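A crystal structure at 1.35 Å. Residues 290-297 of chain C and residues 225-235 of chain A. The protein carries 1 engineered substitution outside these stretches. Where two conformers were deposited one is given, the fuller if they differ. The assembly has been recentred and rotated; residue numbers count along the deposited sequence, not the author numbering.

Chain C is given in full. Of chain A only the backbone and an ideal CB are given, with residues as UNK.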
# COMPACT_ATOMS: atom_id res chain seq x y z
N ASN C 290 21.63 -1.84 17.73
CA ASN C 290 20.20 -2.01 17.99
C ASN C 290 19.29 -1.85 16.77
O ASN C 290 18.08 -1.97 16.91
CB ASN C 290 19.75 -1.03 19.09
CG ASN C 290 18.39 -1.34 19.63
OD1 ASN C 290 18.14 -2.48 20.08
ND2 ASN C 290 17.51 -0.35 19.61
N GLN C 291 19.86 -1.56 15.60
CA GLN C 291 19.08 -1.56 14.38
C GLN C 291 19.28 -2.81 13.53
O GLN C 291 18.74 -2.89 12.43
CB GLN C 291 19.34 -0.30 13.56
CG GLN C 291 18.93 0.99 14.27
CD GLN C 291 19.02 2.26 13.46
OE1 GLN C 291 18.79 3.34 14.00
NE2 GLN C 291 19.31 2.16 12.16
N ARG C 292 20.04 -3.79 14.01
CA ARG C 292 20.39 -4.96 13.17
C ARG C 292 19.21 -5.93 12.96
O ARG C 292 19.13 -6.54 11.90
CB ARG C 292 21.60 -5.73 13.74
CG ARG C 292 21.25 -6.62 14.93
CD ARG C 292 22.40 -7.03 15.85
NE ARG C 292 21.87 -7.87 16.92
CZ ARG C 292 21.19 -7.40 17.97
NH1 ARG C 292 21.02 -6.10 18.13
NH2 ARG C 292 20.66 -8.24 18.82
N ARG C 293 18.38 -6.12 13.98
CA ARG C 293 17.29 -7.10 13.91
C ARG C 293 15.97 -6.42 13.64
O ARG C 293 15.21 -6.86 12.78
CB ARG C 293 17.23 -7.97 15.16
CG ARG C 293 18.36 -9.01 15.18
CD ARG C 293 18.06 -10.19 16.08
NE ARG C 293 19.10 -11.21 16.03
CZ ARG C 293 19.14 -12.20 15.15
NH1 ARG C 293 18.24 -12.31 14.17
NH2 ARG C 293 20.13 -13.09 15.22
N ASP C 294 15.72 -5.33 14.38
CA ASP C 294 14.65 -4.40 14.07
C ASP C 294 15.28 -3.05 13.78
O ASP C 294 15.91 -2.44 14.66
CB ASP C 294 13.65 -4.30 15.21
CG ASP C 294 12.42 -3.51 14.81
OD1 ASP C 294 11.53 -4.12 14.15
OD2 ASP C 294 12.40 -2.29 15.07
N TRP C 295 15.15 -2.62 12.54
CA TRP C 295 15.75 -1.39 12.05
C TRP C 295 15.26 -0.14 12.77
O TRP C 295 15.97 0.87 12.80
CB TRP C 295 15.44 -1.33 10.55
CG TRP C 295 15.93 -0.15 9.76
CD1 TRP C 295 15.18 0.75 9.10
CD2 TRP C 295 17.29 0.16 9.46
NE1 TRP C 295 15.98 1.64 8.40
CE2 TRP C 295 17.28 1.30 8.62
CE3 TRP C 295 18.51 -0.40 9.83
CZ2 TRP C 295 18.44 1.86 8.12
CZ3 TRP C 295 19.68 0.19 9.37
CH2 TRP C 295 19.63 1.30 8.53
N TRP C 296 14.07 -0.23 13.36
CA TRP C 296 13.45 0.87 14.08
C TRP C 296 13.84 0.87 15.55
O TRP C 296 13.41 1.76 16.33
CB TRP C 296 11.94 0.82 13.94
CG TRP C 296 11.48 0.67 12.51
CD1 TRP C 296 12.10 1.10 11.38
CD2 TRP C 296 10.28 0.02 12.08
NE1 TRP C 296 11.34 0.79 10.27
CE2 TRP C 296 10.22 0.11 10.68
CE3 TRP C 296 9.24 -0.63 12.75
CZ2 TRP C 296 9.17 -0.42 9.93
CZ3 TRP C 296 8.19 -1.15 12.00
CH2 TRP C 296 8.18 -1.06 10.61
N GLY C 297 14.67 -0.09 15.92
CA GLY C 297 15.19 -0.19 17.27
C GLY C 297 14.25 -0.84 18.25
O GLY C 297 14.52 -0.83 19.46
N UNK A 225 3.50 5.74 7.04
CA UNK A 225 3.97 5.68 8.44
C UNK A 225 5.17 4.75 8.56
O UNK A 225 6.16 5.08 9.23
CB UNK A 225 2.85 5.21 9.37
N UNK A 226 5.11 3.60 7.89
CA UNK A 226 6.27 2.70 7.84
C UNK A 226 7.52 3.42 7.30
O UNK A 226 8.62 3.27 7.84
CB UNK A 226 5.95 1.48 6.97
N UNK A 227 7.35 4.23 6.26
CA UNK A 227 8.48 4.97 5.70
C UNK A 227 9.11 5.92 6.71
O UNK A 227 10.33 6.13 6.69
CB UNK A 227 8.03 5.76 4.47
N UNK A 228 8.31 6.56 7.55
CA UNK A 228 8.88 7.47 8.54
C UNK A 228 9.83 6.67 9.44
O UNK A 228 10.93 7.13 9.76
CB UNK A 228 7.78 8.15 9.36
N UNK A 229 9.39 5.51 9.89
CA UNK A 229 10.25 4.63 10.67
C UNK A 229 11.52 4.26 9.93
O UNK A 229 12.63 4.37 10.47
CB UNK A 229 9.49 3.36 11.05
N UNK A 230 11.35 3.86 8.67
CA UNK A 230 12.49 3.45 7.86
C UNK A 230 13.50 4.59 7.70
O UNK A 230 14.72 4.36 7.77
CB UNK A 230 12.01 2.97 6.49
N UNK A 231 13.00 5.80 7.45
CA UNK A 231 13.83 6.97 7.28
C UNK A 231 14.60 7.30 8.57
O UNK A 231 15.79 7.62 8.53
CB UNK A 231 12.97 8.16 6.85
N UNK A 232 13.92 7.18 9.70
CA UNK A 232 14.55 7.46 10.97
C UNK A 232 15.63 6.41 11.26
O UNK A 232 16.71 6.76 11.79
CB UNK A 232 13.51 7.49 12.09
N UNK A 233 15.41 5.15 10.86
CA UNK A 233 16.49 4.17 10.93
C UNK A 233 17.68 4.58 10.06
O UNK A 233 18.85 4.52 10.49
CB UNK A 233 15.98 2.79 10.50
N UNK A 234 17.41 4.99 8.82
CA UNK A 234 18.51 5.38 7.94
C UNK A 234 19.29 6.58 8.45
O UNK A 234 20.50 6.67 8.22
CB UNK A 234 17.97 5.69 6.54
N UNK A 235 18.60 7.51 9.10
CA UNK A 235 19.24 8.68 9.71
C UNK A 235 19.87 8.34 11.05
O UNK A 235 20.45 9.24 11.70
CB UNK A 235 18.22 9.81 9.89

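Positions 225 to 234 of chain A belong to a helix that begins earlier in the chain, and chain C meets one flank of it with two indole rings and an amide. A type I turn runs from C:Asp294 to C:Gly297, with C:Trp295 and C:Trp296 at its two middle positions, and both rings reach the same helix.

At 225 nothing of chain C lies within 5.5 Å of the ideal CB, so this contact sets no preference; the residue is A:Ile225.

At 226 CA-to-CB points sideways, with CZ2 of C:Trp296 4.8 Å from the ideal CB. A side chain with apolar reach would suit, such as leucine, methionine or isoleucine. It is A:Ile226, whose CG2 packs 3.7 Å from C:Trp296 CZ2.

Positions 227 and 228 point away and see no chain C atoms; many residues would serve. They are A:Gln227 and A:Ile228.

At 229 the ideal CB points toward chain C and sits just 3.3 Å from C:Trp296 NE1, over the ring face. So close an approach favours something small: alanine, serine or cysteine. A:Cys229 is deposited. Its CB lies 3.2 Å from the centroid of the five-membered ring of C:Trp296, nearly on the ring normal, and chi1 in m carries SG over the six-membered ring, 4.3 Å from that centroid.

Position 230 is sideways, but both indole NE1 donors lie within 5 Å of its ideal CB. An acceptor is called for: aspartate or asparagine. In A:Asp230, chi1 in m brings OD1 to the edge of the C:Trp296 ring, where it accepts a 2.8 Å hydrogen bond from NE1. The other indole needs no side chain: C:Trp295 NE1 donates to the backbone O of A:Asp230 at 3.1 Å.

Position 231 points away, leaving its choice free here: A:Lys231. Position 232 is sideways with nothing of chain C near its ideal CB, and the end of A:Met232 leads away.

At 233 the ideal CB would fall 2.4 Å from C:Trp295 NE1, a clash, although phi and psi are ordinary for a helix. Glycine is the clear answer, and A:Gly233 is found. Without a CB, its CA rests over the face of C:Trp295, 3.9 Å from the five-membered ring centroid, while its O accepts a 2.9 Å hydrogen bond from C:Gln291 NE2.

At 234 CA-to-CB points away overall, yet the ideal CB is 4.2 Å from C:Trp295 CZ2. Alanine would do, and larger residues might extend outward. A:Ala234 CB lies 4.1 Å from C:Trp295 CZ2.

Position 235, beyond the helix, points away from chain C; it is A:Leu235.

Chain A (225-235) IIQICDKMGAL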
# COMPACT_ATOMS: atom_id res chain seq x y z
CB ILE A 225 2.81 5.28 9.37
CG1 ILE A 225 1.78 6.43 9.39
CG2 ILE A 225 3.33 4.95 10.77
CD1 ILE A 225 0.52 6.15 10.16
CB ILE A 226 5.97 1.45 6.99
CG1 ILE A 226 4.76 0.69 7.56
CG2 ILE A 226 7.19 0.55 6.93
CD1 ILE A 226 4.84 0.43 9.04
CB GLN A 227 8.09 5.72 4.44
CG GLN A 227 9.02 6.83 4.02
CD GLN A 227 10.45 6.41 3.66
OE1 GLN A 227 10.76 5.24 3.42
NE2 GLN A 227 11.30 7.41 3.52
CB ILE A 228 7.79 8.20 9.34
CG1 ILE A 228 6.98 9.10 8.42
CG2 ILE A 228 8.38 8.99 10.49
CD1 ILE A 228 5.70 9.66 9.00
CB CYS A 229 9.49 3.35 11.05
SG CYS A 229 8.04 3.59 12.06
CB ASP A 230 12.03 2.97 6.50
CG ASP A 230 11.29 1.64 6.54
OD1 ASP A 230 11.56 0.80 7.43
OD2 ASP A 230 10.50 1.41 5.58
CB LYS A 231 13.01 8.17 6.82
CG LYS A 231 13.84 9.40 6.54
CD LYS A 231 13.00 10.53 5.95
CE LYS A 231 13.85 11.71 5.53
NZ LYS A 231 13.02 12.80 4.98
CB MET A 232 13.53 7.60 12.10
CG MET A 232 12.65 8.84 11.93
SD MET A 232 11.35 9.03 13.13
CE MET A 232 12.34 9.50 14.55
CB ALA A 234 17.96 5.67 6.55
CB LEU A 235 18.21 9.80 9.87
CG LEU A 235 17.72 10.40 8.54
CD1 LEU A 235 16.56 11.35 8.77
CD2 LEU A 235 18.84 11.13 7.82
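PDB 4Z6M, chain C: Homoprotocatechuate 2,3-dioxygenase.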